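Local coordinates for cytosolic ACYL coenzyme A thioester hydrolase (Mus musculus, PDB 2V1O), which hydrolyses fatty acyl-CoAs of eight to eighteen carbons, palmitoyl-CoA above all, to free fatty acid and coenzyme A, this chain being its N-terminal hotdog domain, at residues A[83-88]-A[137-142]; A[52-57]-A[141-146]; A[35-40]-A[72-77]. One frame throughout, in Å; residues are numbered along the deposited sequence.

Contact 1. Residues A[83-88]-A[137-142]; sequences EVQVHV and RKRYEA. With COA (coenzyme A), chain G.
Arg139, on helix 130-146, reaches across to Glu83 on strand 82-91 and closes a two-pronged salt bridge. Its chain crosses the Glu83 side chain nearly at right angles, Arg139 CB passing 3.6 Å from Glu83 OE2. Arg139 CD comes closer to the same Glu83 OE2, at 3.4 Å. A bend at chi3 (-63°) then turns the guanidinium side-on. Arg139 NE donates to Glu83 OE2 at 2.7 Å with an N-H...O angle of 161°. Arg139 NH2 donates to Glu83 OE1 at 2.8 Å, in a bond about as straight. Each oxygen is met on its syn lone pair and lies in the guanidinium plane; the two flat groups are only 14° apart, which makes this a nearly coplanar paired bridge that fixes the rotation of both. Over one face of the guanidinium, near its rim, sits Gln85 NE2, 3.8 Å from Arg139 NH2, with the amide plane steeply inclined to it.

Glu83 OE1 has a further partner in the hydroxyl of Thr75, on the neighbouring strand 67-77. One residue on from Arg139, Tyr140 leads away from the strand, and its OH donates a very short bond, 2.5 Å, to O7A of the coenzyme A 3'-phosphate. Strand 82-91 lies between strands 67-77 and 98-112; its valines Val84, Val86 and Val88 touch helix 19-38, while Glu83 and Gln85 meet helix 130-146.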
loop_
_atom_site.group_PDB
_atom_site.type_symbol
_atom_site.label_atom_id
_atom_site.label_comp_id
_atom_site.label_asym_id
_atom_site.label_seq_id
_atom_site.Cartn_x
_atom_site.Cartn_y
_atom_site.Cartn_z
ATOM N N GLU A 83 -18.424 -22.428 -8.109
ATOM C CA GLU A 83 -18.813 -21.278 -8.911
ATOM C C GLU A 83 -19.325 -20.179 -7.984
ATOM O O GLU A 83 -20.170 -20.432 -7.118
ATOM C CB GLU A 83 -19.887 -21.660 -9.933
ATOM C CG GLU A 83 -20.229 -20.540 -10.904
ATOM C CD GLU A 83 -21.555 -20.765 -11.616
ATOM O OE1 GLU A 83 -22.556 -21.063 -10.929
ATOM O OE2 GLU A 83 -21.589 -20.651 -12.861
ATOM N N VAL A 84 -18.795 -18.971 -8.162
ATOM C CA VAL A 84 -19.174 -17.823 -7.331
ATOM C C VAL A 84 -19.637 -16.679 -8.225
ATOM O O VAL A 84 -18.954 -16.319 -9.192
ATOM C CB VAL A 84 -17.989 -17.326 -6.429
ATOM C CG1 VAL A 84 -18.434 -16.139 -5.563
ATOM C CG2 VAL A 84 -17.411 -18.469 -5.552
ATOM N N GLN A 85 -20.811 -16.136 -7.916
ATOM C CA GLN A 85 -21.307 -14.946 -8.582
ATOM C C GLN A 85 -21.062 -13.746 -7.687
ATOM O O GLN A 85 -21.388 -13.769 -6.494
ATOM C CB GLN A 85 -22.795 -15.067 -8.898
ATOM C CG GLN A 85 -23.104 -16.103 -9.958
ATOM C CD GLN A 85 -24.580 -16.179 -10.299
ATOM O OE1 GLN A 85 -25.393 -15.390 -9.807
ATOM N NE2 GLN A 85 -24.936 -17.144 -11.140
ATOM N N VAL A 86 -20.481 -12.704 -8.269
ATOM C CA VAL A 86 -20.137 -11.500 -7.514
ATOM C C VAL A 86 -20.830 -10.284 -8.122
ATOM O O VAL A 86 -20.820 -10.107 -9.349
ATOM C CB VAL A 86 -18.607 -11.266 -7.484
ATOM C CG1 VAL A 86 -18.262 -9.960 -6.727
ATOM C CG2 VAL A 86 -17.905 -12.466 -6.843
ATOM N N HIS A 87 -21.450 -9.471 -7.263
ATOM C CA HIS A 87 -22.091 -8.213 -7.688
ATOM C C HIS A 87 -21.345 -7.034 -7.103
ATOM O O HIS A 87 -21.065 -7.006 -5.904
ATOM C CB HIS A 87 -23.554 -8.127 -7.230
ATOM C CG HIS A 87 -24.497 -8.970 -8.027
ATOM N ND1 HIS A 87 -24.419 -10.345 -8.057
ATOM C CD2 HIS A 87 -25.552 -8.636 -8.808
ATOM C CE1 HIS A 87 -25.375 -10.823 -8.832
ATOM N NE2 HIS A 87 -26.079 -9.806 -9.298
ATOM N N VAL A 88 -21.050 -6.050 -7.950
ATOM C CA VAL A 88 -20.423 -4.803 -7.506
ATOM C C VAL A 88 -21.392 -3.651 -7.737
ATOM O O VAL A 88 -21.876 -3.446 -8.857
ATOM C CB VAL A 88 -19.111 -4.510 -8.255
ATOM C CG1 VAL A 88 -18.501 -3.183 -7.783
ATOM C CG2 VAL A 88 -18.118 -5.657 -8.062
ATOM N N ARG A 137 -25.252 -26.561 -13.122
ATOM C CA ARG A 137 -24.659 -27.733 -13.747
ATOM C C ARG A 137 -24.407 -27.470 -15.236
ATOM O O ARG A 137 -23.372 -27.859 -15.773
ATOM C CB ARG A 137 -25.555 -28.953 -13.530
ATOM C CG ARG A 137 -25.017 -30.259 -14.089
ATOM C CD ARG A 137 -26.150 -31.026 -14.745
ATOM N NE ARG A 137 -26.939 -30.123 -15.590
ATOM C CZ ARG A 137 -28.256 -29.937 -15.501
ATOM N NH1 ARG A 137 -28.989 -30.629 -14.630
ATOM N NH2 ARG A 137 -28.840 -29.070 -16.316
ATOM N N LYS A 138 -25.345 -26.780 -15.878
ATOM C CA LYS A 138 -25.214 -26.384 -17.286
ATOM C C LYS A 138 -24.024 -25.441 -17.526
ATOM O O LYS A 138 -23.307 -25.576 -18.522
ATOM C CB LYS A 138 -26.512 -25.730 -17.768
ATOM C CG LYS A 138 -26.623 -25.589 -19.272
ATOM C CD LYS A 138 -27.930 -24.917 -19.664
ATOM C CE LYS A 138 -27.879 -24.409 -21.101
ATOM N NZ LYS A 138 -27.936 -25.511 -22.103
ATOM N N ARG A 139 -23.827 -24.486 -16.620
ATOM C CA ARG A 139 -22.694 -23.559 -16.719
ATOM C C ARG A 139 -21.371 -24.291 -16.488
ATOM O O ARG A 139 -20.394 -24.039 -17.195
ATOM C CB ARG A 139 -22.848 -22.387 -15.747
ATOM C CG ARG A 139 -24.078 -21.519 -16.007
ATOM C CD ARG A 139 -24.083 -20.246 -15.158
ATOM N NE ARG A 139 -24.159 -20.527 -13.720
ATOM C CZ ARG A 139 -25.285 -20.656 -13.020
ATOM N NH1 ARG A 139 -26.475 -20.533 -13.609
ATOM N NH2 ARG A 139 -25.220 -20.905 -11.716
ATOM N N TYR A 140 -21.358 -25.193 -15.508
ATOM C CA TYR A 140 -20.215 -26.065 -15.226
ATOM C C TYR A 140 -19.812 -26.871 -16.460
ATOM O O TYR A 140 -18.650 -26.868 -16.863
ATOM C CB TYR A 140 -20.559 -27.016 -14.077
ATOM C CG TYR A 140 -19.604 -28.179 -13.919
ATOM C CD1 TYR A 140 -18.272 -27.964 -13.579
ATOM C CD2 TYR A 140 -20.037 -29.500 -14.099
ATOM C CE1 TYR A 140 -17.388 -29.029 -13.425
ATOM C CE2 TYR A 140 -19.158 -30.572 -13.944
ATOM C CZ TYR A 140 -17.833 -30.323 -13.607
ATOM O OH TYR A 140 -16.952 -31.367 -13.439
ATOM N N GLU A 141 -20.784 -27.560 -17.048
ATOM C CA GLU A 141 -20.572 -28.331 -18.271
ATOM C C GLU A 141 -20.051 -27.473 -19.432
ATOM O O GLU A 141 -19.179 -27.906 -20.176
ATOM C CB GLU A 141 -21.868 -29.043 -18.661
ATOM C CG GLU A 141 -22.265 -30.160 -17.696
ATOM C CD GLU A 141 -23.717 -30.598 -17.838
ATOM O OE1 GLU A 141 -24.515 -29.892 -18.488
ATOM O OE2 GLU A 141 -24.062 -31.664 -17.299
ATOM N N ALA A 142 -20.572 -26.254 -19.564
ATOM C CA ALA A 142 -20.145 -25.327 -20.619
ATOM C C ALA A 142 -18.640 -25.011 -20.538
ATOM O O ALA A 142 -17.912 -25.157 -21.533
ATOM C CB ALA A 142 -20.975 -24.045 -20.569
HETATM N N1A COA G . -11.842 -23.243 -14.768
HETATM C C2A COA G . -12.782 -23.943 -14.049
HETATM N N3A COA G . -12.448 -25.161 -13.502
HETATM C C4A COA G . -11.193 -25.653 -13.677
HETATM C C5A COA G . -10.225 -24.961 -14.391
HETATM C C6A COA G . -10.559 -23.735 -14.942
HETATM N N6A COA G . -9.674 -23.042 -15.654
HETATM N N7A COA G . -9.086 -25.700 -14.390
HETATM C C8A COA G . -9.320 -26.834 -13.695
HETATM N N9A COA G . -10.615 -26.812 -13.253
HETATM C C1B COA G . -11.271 -27.744 -12.335
HETATM C C2B COA G . -11.639 -29.051 -13.023
HETATM O O2B COA G . -12.822 -28.911 -13.776
HETATM C C3B COA G . -11.739 -29.985 -11.827
HETATM O O3B COA G . -13.010 -29.928 -11.208
HETATM P P3B COA G . -14.104 -31.098 -11.407
HETATM O O7A COA G . -14.554 -31.045 -12.831
HETATM O O8A COA G . -13.441 -32.423 -11.119
HETATM O O9A COA G . -15.258 -30.840 -10.472
HETATM C C4B COA G . -10.717 -29.411 -10.845
HETATM O O4B COA G . -10.399 -28.106 -11.293
HETATM C C5B COA G . -9.451 -30.253 -10.740
HETATM O O5B COA G . -8.953 -30.576 -12.020
HETATM P P1A COA G . -7.522 -31.289 -12.131
HETATM O O1A COA G . -7.391 -32.312 -11.036
HETATM O O2A COA G . -7.388 -31.863 -13.524
HETATM O O3A COA G . -6.424 -30.137 -11.888
HETATM P P2A COA G . -5.778 -29.221 -13.037
HETATM O O4A COA G . -6.765 -28.891 -14.130
HETATM O O5A COA G . -4.497 -29.822 -13.570
HETATM O O6A COA G . -5.394 -27.909 -12.199
HETATM C CBP COA G . -5.781 -25.843 -11.038
HETATM C CCP COA G . -6.418 -27.034 -11.754
HETATM C CDP COA G . -6.852 -24.766 -10.829
HETATM C CEP COA G . -5.311 -26.347 -9.673
HETATM C CAP COA G . -4.615 -25.320 -11.888
HETATM O OAP COA G . -5.052 -24.930 -13.175
HETATM C C9P COA G . -3.879 -24.175 -11.236
HETATM O O9P COA G . -3.007 -24.430 -10.176
HETATM N N8P COA G . -4.101 -22.960 -11.719
HETATM C C7P COA G . -3.608 -21.761 -11.064
HETATM C C6P COA G . -4.480 -21.366 -9.872
HETATM C C5P COA G . -3.935 -20.095 -9.259
HETATM O O5P COA G . -2.867 -20.134 -8.624
HETATM N N4P COA G . -4.655 -18.987 -9.449
HETATM C C3P COA G . -4.101 -17.638 -9.354
HETATM C C2P COA G . -3.008 -17.337 -10.404
HETATM S S1P COA G . -2.383 -15.681 -10.048
#

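Contact 2. Residues A[52-57]-A[141-146]. With COA (coenzyme A), chain G.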
loop_
_atom_site.group_PDB
_atom_site.type_symbol
_atom_site.label_atom_id
_atom_site.label_comp_id
_atom_site.label_asym_id
_atom_site.label_seq_id
_atom_site.Cartn_x
_atom_site.Cartn_y
_atom_site.Cartn_z
ATOM N N ARG A 52 -10.767 -19.516 -12.908
ATOM C CA ARG A 52 -11.390 -18.933 -14.090
ATOM C C ARG A 52 -12.222 -17.705 -13.746
ATOM O O ARG A 52 -12.897 -17.664 -12.713
ATOM C CB ARG A 52 -12.294 -19.988 -14.754
ATOM C CG ARG A 52 -12.965 -19.598 -16.070
ATOM C CD ARG A 52 -13.738 -20.817 -16.562
ATOM N NE ARG A 52 -14.563 -20.612 -17.749
ATOM C CZ ARG A 52 -14.195 -20.926 -18.990
ATOM N NH1 ARG A 52 -12.981 -21.407 -19.236
ATOM N NH2 ARG A 52 -15.043 -20.743 -20.001
ATOM N N VAL A 53 -12.145 -16.714 -14.622
ATOM C CA VAL A 53 -13.053 -15.569 -14.603
ATOM C C VAL A 53 -13.886 -15.624 -15.878
ATOM O O VAL A 53 -13.343 -15.675 -16.987
ATOM C CB VAL A 53 -12.283 -14.235 -14.548
ATOM C CG1 VAL A 53 -13.259 -13.052 -14.537
ATOM C CG2 VAL A 53 -11.366 -14.206 -13.327
ATOM N N GLU A 54 -15.207 -15.653 -15.722
ATOM C CA GLU A 54 -16.092 -15.617 -16.886
ATOM C C GLU A 54 -16.077 -14.214 -17.489
ATOM O O GLU A 54 -15.666 -13.257 -16.837
ATOM C CB GLU A 54 -17.519 -16.023 -16.504
ATOM C CG GLU A 54 -17.659 -17.464 -16.006
ATOM C CD GLU A 54 -17.334 -18.519 -17.062
ATOM O OE1 GLU A 54 -17.465 -18.237 -18.275
ATOM O OE2 GLU A 54 -16.968 -19.646 -16.674
ATOM N N ARG A 55 -16.517 -14.098 -18.736
ATOM C CA ARG A 55 -16.664 -12.802 -19.384
ATOM C C ARG A 55 -17.485 -11.855 -18.495
ATOM O O ARG A 55 -18.516 -12.245 -17.931
ATOM C CB ARG A 55 -17.337 -12.978 -20.748
ATOM C CG ARG A 55 -17.549 -11.691 -21.534
ATOM C CD ARG A 55 -18.962 -11.647 -22.108
ATOM N NE ARG A 55 -19.849 -10.815 -21.291
ATOM C CZ ARG A 55 -20.948 -11.248 -20.676
ATOM N NH1 ARG A 55 -21.328 -12.516 -20.784
ATOM N NH2 ARG A 55 -21.674 -10.400 -19.955
ATOM N N THR A 56 -17.018 -10.617 -18.368
ATOM C CA THR A 56 -17.697 -9.618 -17.530
ATOM C C THR A 56 -17.623 -8.215 -18.127
ATOM O O THR A 56 -16.585 -7.807 -18.659
ATOM C CB THR A 56 -17.186 -9.633 -16.054
ATOM O OG1 THR A 56 -17.957 -8.716 -15.276
ATOM C CG2 THR A 56 -15.709 -9.266 -15.949
ATOM N N ASP A 57 -18.743 -7.497 -18.048
ATOM C CA ASP A 57 -18.861 -6.154 -18.606
ATOM C C ASP A 57 -18.928 -5.093 -17.519
ATOM O O ASP A 57 -19.629 -5.263 -16.520
ATOM C CB ASP A 57 -20.108 -6.042 -19.491
ATOM C CG ASP A 57 -20.029 -6.908 -20.733
ATOM O OD1 ASP A 57 -18.944 -7.001 -21.343
ATOM O OD2 ASP A 57 -21.061 -7.505 -21.093
ATOM N N GLU A 141 -20.784 -27.560 -17.048
ATOM C CA GLU A 141 -20.572 -28.331 -18.271
ATOM C C GLU A 141 -20.051 -27.473 -19.432
ATOM O O GLU A 141 -19.179 -27.906 -20.176
ATOM C CB GLU A 141 -21.868 -29.043 -18.661
ATOM C CG GLU A 141 -22.265 -30.160 -17.696
ATOM C CD GLU A 141 -23.717 -30.598 -17.838
ATOM O OE1 GLU A 141 -24.515 -29.892 -18.488
ATOM O OE2 GLU A 141 -24.062 -31.664 -17.299
ATOM N N ALA A 142 -20.572 -26.254 -19.564
ATOM C CA ALA A 142 -20.145 -25.327 -20.619
ATOM C C ALA A 142 -18.640 -25.011 -20.538
ATOM O O ALA A 142 -17.912 -25.157 -21.533
ATOM C CB ALA A 142 -20.975 -24.045 -20.569
ATOM N N GLN A 143 -18.181 -24.600 -19.360
ATOM C CA GLN A 143 -16.767 -24.261 -19.175
ATOM C C GLN A 143 -15.858 -25.499 -19.224
ATOM O O GLN A 143 -14.761 -25.445 -19.780
ATOM C CB GLN A 143 -16.534 -23.386 -17.922
ATOM C CG GLN A 143 -17.100 -23.918 -16.597
ATOM C CD GLN A 143 -16.114 -24.753 -15.782
ATOM O OE1 GLN A 143 -16.345 -25.024 -14.603
ATOM N NE2 GLN A 143 -15.017 -25.144 -16.394
ATOM N N LYS A 144 -16.335 -26.614 -18.672
ATOM C CA LYS A 144 -15.612 -27.888 -18.730
ATOM C C LYS A 144 -15.354 -28.298 -20.190
ATOM O O LYS A 144 -14.231 -28.648 -20.567
ATOM C CB LYS A 144 -16.414 -28.969 -17.986
ATOM C CG LYS A 144 -15.691 -30.285 -17.734
ATOM C CD LYS A 144 -14.930 -30.262 -16.417
ATOM C CE LYS A 144 -14.426 -31.653 -16.073
ATOM N NZ LYS A 144 -13.251 -31.608 -15.169
ATOM N N LEU A 145 -16.402 -28.216 -21.007
ATOM C CA LEU A 145 -16.342 -28.564 -22.422
ATOM C C LEU A 145 -15.429 -27.614 -23.201
ATOM O O LEU A 145 -14.620 -28.055 -24.021
ATOM C CB LEU A 145 -17.758 -28.566 -23.014
ATOM C CG LEU A 145 -18.686 -29.781 -22.810
ATOM C CD1 LEU A 145 -18.568 -30.455 -21.429
ATOM C CD2 LEU A 145 -20.143 -29.392 -23.089
ATOM N N GLU A 146 -15.557 -26.317 -22.925
ATOM C CA GLU A 146 -14.761 -25.283 -23.589
ATOM C C GLU A 146 -13.260 -25.451 -23.344
ATOM O O GLU A 146 -12.453 -25.202 -24.242
ATOM C CB GLU A 146 -15.208 -23.890 -23.145
ATOM C CG GLU A 146 -14.648 -22.759 -23.993
ATOM C CD GLU A 146 -14.285 -21.550 -23.164
ATOM O OE1 GLU A 146 -14.896 -20.482 -23.381
ATOM O OE2 GLU A 146 -13.391 -21.668 -22.294
HETATM N N1A COA G . -11.842 -23.243 -14.768
HETATM C C2A COA G . -12.782 -23.943 -14.049
HETATM N N3A COA G . -12.448 -25.161 -13.502
HETATM C C4A COA G . -11.193 -25.653 -13.677
HETATM C C5A COA G . -10.225 -24.961 -14.391
HETATM C C6A COA G . -10.559 -23.735 -14.942
HETATM N N6A COA G . -9.674 -23.042 -15.654
HETATM N N7A COA G . -9.086 -25.700 -14.390
HETATM C C8A COA G . -9.320 -26.834 -13.695
HETATM N N9A COA G . -10.615 -26.812 -13.253
HETATM C C1B COA G . -11.271 -27.744 -12.335
HETATM C C2B COA G . -11.639 -29.051 -13.023
HETATM O O2B COA G . -12.822 -28.911 -13.776
HETATM C C3B COA G . -11.739 -29.985 -11.827
HETATM O O3B COA G . -13.010 -29.928 -11.208
HETATM P P3B COA G . -14.104 -31.098 -11.407
HETATM O O7A COA G . -14.554 -31.045 -12.831
HETATM O O8A COA G . -13.441 -32.423 -11.119
HETATM O O9A COA G . -15.258 -30.840 -10.472
HETATM C C4B COA G . -10.717 -29.411 -10.845
HETATM O O4B COA G . -10.399 -28.106 -11.293
HETATM C C5B COA G . -9.451 -30.253 -10.740
HETATM O O5B COA G . -8.953 -30.576 -12.020
HETATM P P1A COA G . -7.522 -31.289 -12.131
HETATM O O1A COA G . -7.391 -32.312 -11.036
HETATM O O2A COA G . -7.388 -31.863 -13.524
HETATM O O3A COA G . -6.424 -30.137 -11.888
HETATM P P2A COA G . -5.778 -29.221 -13.037
HETATM O O4A COA G . -6.765 -28.891 -14.130
HETATM O O5A COA G . -4.497 -29.822 -13.570
HETATM O O6A COA G . -5.394 -27.909 -12.199
HETATM C CBP COA G . -5.781 -25.843 -11.038
HETATM C CCP COA G . -6.418 -27.034 -11.754
HETATM C CDP COA G . -6.852 -24.766 -10.829
HETATM C CEP COA G . -5.311 -26.347 -9.673
HETATM C CAP COA G . -4.615 -25.320 -11.888
HETATM O OAP COA G . -5.052 -24.930 -13.175
HETATM C C9P COA G . -3.879 -24.175 -11.236
HETATM O O9P COA G . -3.007 -24.430 -10.176
HETATM N N8P COA G . -4.101 -22.960 -11.719
HETATM C C7P COA G . -3.608 -21.761 -11.064
HETATM C C6P COA G . -4.480 -21.366 -9.872
HETATM C C5P COA G . -3.935 -20.095 -9.259
HETATM O O5P COA G . -2.867 -20.134 -8.624
HETATM N N4P COA G . -4.655 -18.987 -9.449
HETATM C C3P COA G . -4.101 -17.638 -9.354
HETATM C C2P COA G . -3.008 -17.337 -10.404
HETATM S S1P COA G . -2.383 -15.681 -10.048
#
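Arg52 and Gln143 meet where strand 46-57, just before its break, passes helix 130-146: the backbones stay well apart, the nearest CA atoms, those of Glu54 and Gln143, being 9.0 Å from each other, so side chains make the whole contact. Arg52 spans the gap with a chain extended from CG to NE, CG lying anti to the backbone N (chi1 -176°). Its guanidinium is held at the edge by two carboxylates. Arg52 NE donates to Glu54 OE2 at 2.8 Å, meeting that oxygen from above the carboxylate plane. End-on, Arg52 NH1 and Arg52 NH2 converge on a single atom, Glu146 OE2, with Arg52 NH2 at 3.0 Å and an N-H...O angle of 152°; both come from the same face of the carboxylate, though OE2 lies in the guanidinium plane. Over one face of the guanidinium rests the CB of Gln143, 3.4 Å from Arg52 NE. Arg52 NH1 has a further salt bridge to Asp57 of the second subunit.

Arg52 CB lies 3.3 Å from adenine N1A of coenzyme A, and the Gln143 amide packs near C2A. Lys144 NZ donates to phosphate O7A at 2.7 Å and to ribose O2B at 3.1 Å. The salt-bridge network with Glu54 and Glu146 thus holds Arg52, whose CB lines the adenine, while Lys144 meets the ribose and 3'-phosphate, in a coenzyme A pocket at the hotdog subunit interface where the sheet runs on into the second subunit.

Contact 3. Residues A[35-40]-A[72-77]; sequences TRHCNS and AEITYT
His37, near the end of helix 19-38, meets strand 67-77 through two methyl groups. Ile74 CD1 is the nearer, 3.3 Å from His37 CB and 3.6 Å from His37 CG, pressing on the root of the imidazole. Farther out, Thr77 CG2 meets the far side of the His37 ring, the two side chains coming from opposite directions. Both methyls approach the ring obliquely. With CG anti to the backbone N (chi1 180°), the ring reaches toward the strand, while Ile74 extends CD1 toward the helix with chi2 at 166°. In Thr77, CG2 is the branch that makes the touch.

Around this first shell, Val122 touches both His37 and Thr77, and Ile125 also packs on His37; Ile74 leans on Ile33 of the same helix and on Val82 of the next strand. Residues following His37 bond back to helix carbonyls. Ser40 OG bonds to His37 O at 2.7 Å, and Ser40 N binds that same carbonyl. Asn39 ND2 donates to Thr35 O at 2.9 Å from above the carbonyl plane, Asn39 N coming from the opposite face; Cys46 O is a further partner of Asn39 ND2. On the strand, Thr75 and Tyr76 both face Glu83 in a classic beta bulge, just before Thr77.

With no hydrogen bond crossing between helix and strand and 127 Å² buried in all, the contact is nonpolar van der Waals packing of aliphatic carbon against an imidazole, without the directional demands of a hydrogen bond.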
loop_
_atom_site.group_PDB
_atom_site.type_symbol
_atom_site.label_atom_id
_atom_site.label_comp_id
_atom_site.label_asym_id
_atom_site.label_seq_id
_atom_site.Cartn_x
_atom_site.Cartn_y
_atom_site.Cartn_z
ATOM N N THR A 35 -13.112 -20.315 0.009
ATOM C CA THR A 35 -12.266 -20.930 1.045
ATOM C C THR A 35 -13.102 -21.368 2.255
ATOM O O THR A 35 -12.970 -22.500 2.718
ATOM C CB THR A 35 -11.113 -19.996 1.471
ATOM O OG1 THR A 35 -10.229 -19.801 0.357
ATOM C CG2 THR A 35 -10.334 -20.585 2.647
ATOM N N ARG A 36 -13.977 -20.488 2.752
ATOM C CA ARG A 36 -14.849 -20.837 3.875
ATOM C C ARG A 36 -15.669 -22.086 3.546
ATOM O O ARG A 36 -15.722 -23.050 4.324
ATOM C CB ARG A 36 -15.791 -19.677 4.211
ATOM C CG ARG A 36 -16.639 -19.949 5.461
ATOM C CD ARG A 36 -17.842 -19.035 5.549
ATOM N NE ARG A 36 -17.486 -17.643 5.806
ATOM C CZ ARG A 36 -17.553 -16.657 4.909
ATOM N NH1 ARG A 36 -17.949 -16.900 3.665
ATOM N NH2 ARG A 36 -17.212 -15.420 5.260
ATOM N N HIS A 37 -16.285 -22.079 2.368
ATOM C CA HIS A 37 -17.083 -23.214 1.966
ATOM C C HIS A 37 -16.291 -24.515 1.864
ATOM O O HIS A 37 -16.764 -25.573 2.297
ATOM C CB HIS A 37 -17.801 -22.971 0.651
ATOM C CG HIS A 37 -18.616 -24.145 0.242
ATOM N ND1 HIS A 37 -18.191 -25.048 -0.710
ATOM C CD2 HIS A 37 -19.764 -24.647 0.753
ATOM C CE1 HIS A 37 -19.078 -26.020 -0.810
ATOM N NE2 HIS A 37 -20.042 -25.801 0.065
ATOM N N CYS A 38 -15.098 -24.442 1.279
ATOM C CA CYS A 38 -14.292 -25.645 1.060
ATOM C C CYS A 38 -13.743 -26.275 2.349
ATOM O O CYS A 38 -13.339 -27.448 2.355
ATOM C CB CYS A 38 -13.186 -25.367 0.040
ATOM S SG CYS A 38 -13.854 -25.182 -1.626
ATOM N N ASN A 39 -13.759 -25.496 3.429
ATOM C CA ASN A 39 -13.400 -25.981 4.764
ATOM C C ASN A 39 -14.601 -26.229 5.696
ATOM O O ASN A 39 -14.426 -26.588 6.873
ATOM C CB ASN A 39 -12.421 -24.999 5.417
ATOM C CG ASN A 39 -11.076 -24.983 4.722
ATOM O OD1 ASN A 39 -10.274 -25.910 4.869
ATOM N ND2 ASN A 39 -10.823 -23.933 3.958
ATOM N N SER A 40 -15.809 -26.066 5.159
ATOM C CA SER A 40 -17.040 -26.037 5.967
ATOM C C SER A 40 -17.446 -27.404 6.541
ATOM O O SER A 40 -18.313 -27.487 7.418
ATOM C CB SER A 40 -18.196 -25.444 5.156
ATOM O OG SER A 40 -18.632 -26.355 4.152
ATOM N N ALA A 72 -21.057 -11.553 -2.720
ATOM C CA ALA A 72 -20.762 -12.818 -3.376
ATOM C C ALA A 72 -21.731 -13.905 -2.944
ATOM O O ALA A 72 -22.248 -13.896 -1.818
ATOM C CB ALA A 72 -19.344 -13.252 -3.063
ATOM N N GLU A 73 -21.953 -14.853 -3.842
ATOM C CA GLU A 73 -22.816 -15.993 -3.554
ATOM C C GLU A 73 -22.270 -17.216 -4.287
ATOM O O GLU A 73 -21.924 -17.123 -5.460
ATOM C CB GLU A 73 -24.251 -15.693 -4.006
ATOM C CG GLU A 73 -25.191 -16.897 -3.957
ATOM C CD GLU A 73 -26.639 -16.566 -4.288
ATOM O OE1 GLU A 73 -26.904 -15.634 -5.083
ATOM O OE2 GLU A 73 -27.522 -17.262 -3.752
ATOM N N ILE A 74 -22.183 -18.346 -3.588
ATOM C CA ILE A 74 -21.832 -19.610 -4.229
ATOM C C ILE A 74 -23.092 -20.134 -4.912
ATOM O O ILE A 74 -24.107 -20.379 -4.258
ATOM C CB ILE A 74 -21.292 -20.670 -3.232
ATOM C CG1 ILE A 74 -19.986 -20.188 -2.583
ATOM C CG2 ILE A 74 -21.099 -22.031 -3.948
ATOM C CD1 ILE A 74 -19.563 -20.999 -1.343
ATOM N N THR A 75 -23.012 -20.297 -6.226
ATOM C CA THR A 75 -24.177 -20.637 -7.033
ATOM C C THR A 75 -24.134 -22.070 -7.556
ATOM O O THR A 75 -25.156 -22.613 -7.988
ATOM C CB THR A 75 -24.346 -19.634 -8.182
ATOM O OG1 THR A 75 -23.107 -19.508 -8.897
ATOM C CG2 THR A 75 -24.737 -18.273 -7.614
ATOM N N TYR A 76 -22.947 -22.679 -7.514
ATOM C CA TYR A 76 -22.785 -24.080 -7.905
ATOM C C TYR A 76 -21.524 -24.689 -7.302
ATOM O O TYR A 76 -20.528 -23.988 -7.067
ATOM C CB TYR A 76 -22.756 -24.231 -9.443
ATOM C CG TYR A 76 -22.799 -25.671 -9.907
ATOM C CD1 TYR A 76 -23.983 -26.410 -9.837
ATOM C CD2 TYR A 76 -21.653 -26.306 -10.384
ATOM C CE1 TYR A 76 -24.026 -27.731 -10.239
ATOM C CE2 TYR A 76 -21.688 -27.633 -10.790
ATOM C CZ TYR A 76 -22.880 -28.334 -10.717
ATOM O OH TYR A 76 -22.925 -29.645 -11.106
ATOM N N THR A 77 -21.576 -25.995 -7.041
ATOM C CA THR A 77 -20.368 -26.763 -6.742
ATOM C C THR A 77 -20.334 -28.048 -7.574
ATOM O O THR A 77 -21.350 -28.742 -7.711
ATOM C CB THR A 77 -20.212 -27.102 -5.228
ATOM O OG1 THR A 77 -21.297 -27.937 -4.791
ATOM C CG2 THR A 77 -20.129 -25.829 -4.365
#

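In the fold
All three contacts reach the one antiparallel sheet of the hotdog domain. Contacts 1 and 2 share helix 130-146, overlap at Glu141 and Ala142, and lie with centres about 8 Å apart; both touch the same coenzyme A. Contact 3 joins helix 19-38 to the sheet, its centre about 12 Å from that of contact 1 and 18 Å from that of contact 2. It meets contact 1 through neighbouring strands 67-77 and 82-91, and closes along the chain before contact 1 opens, whereas contacts 2 and 3 alternate in sequence. Helix 19-38 and helix 130-146 thus both pack on the one sheet, and helix 130-146 also meets the coenzyme A.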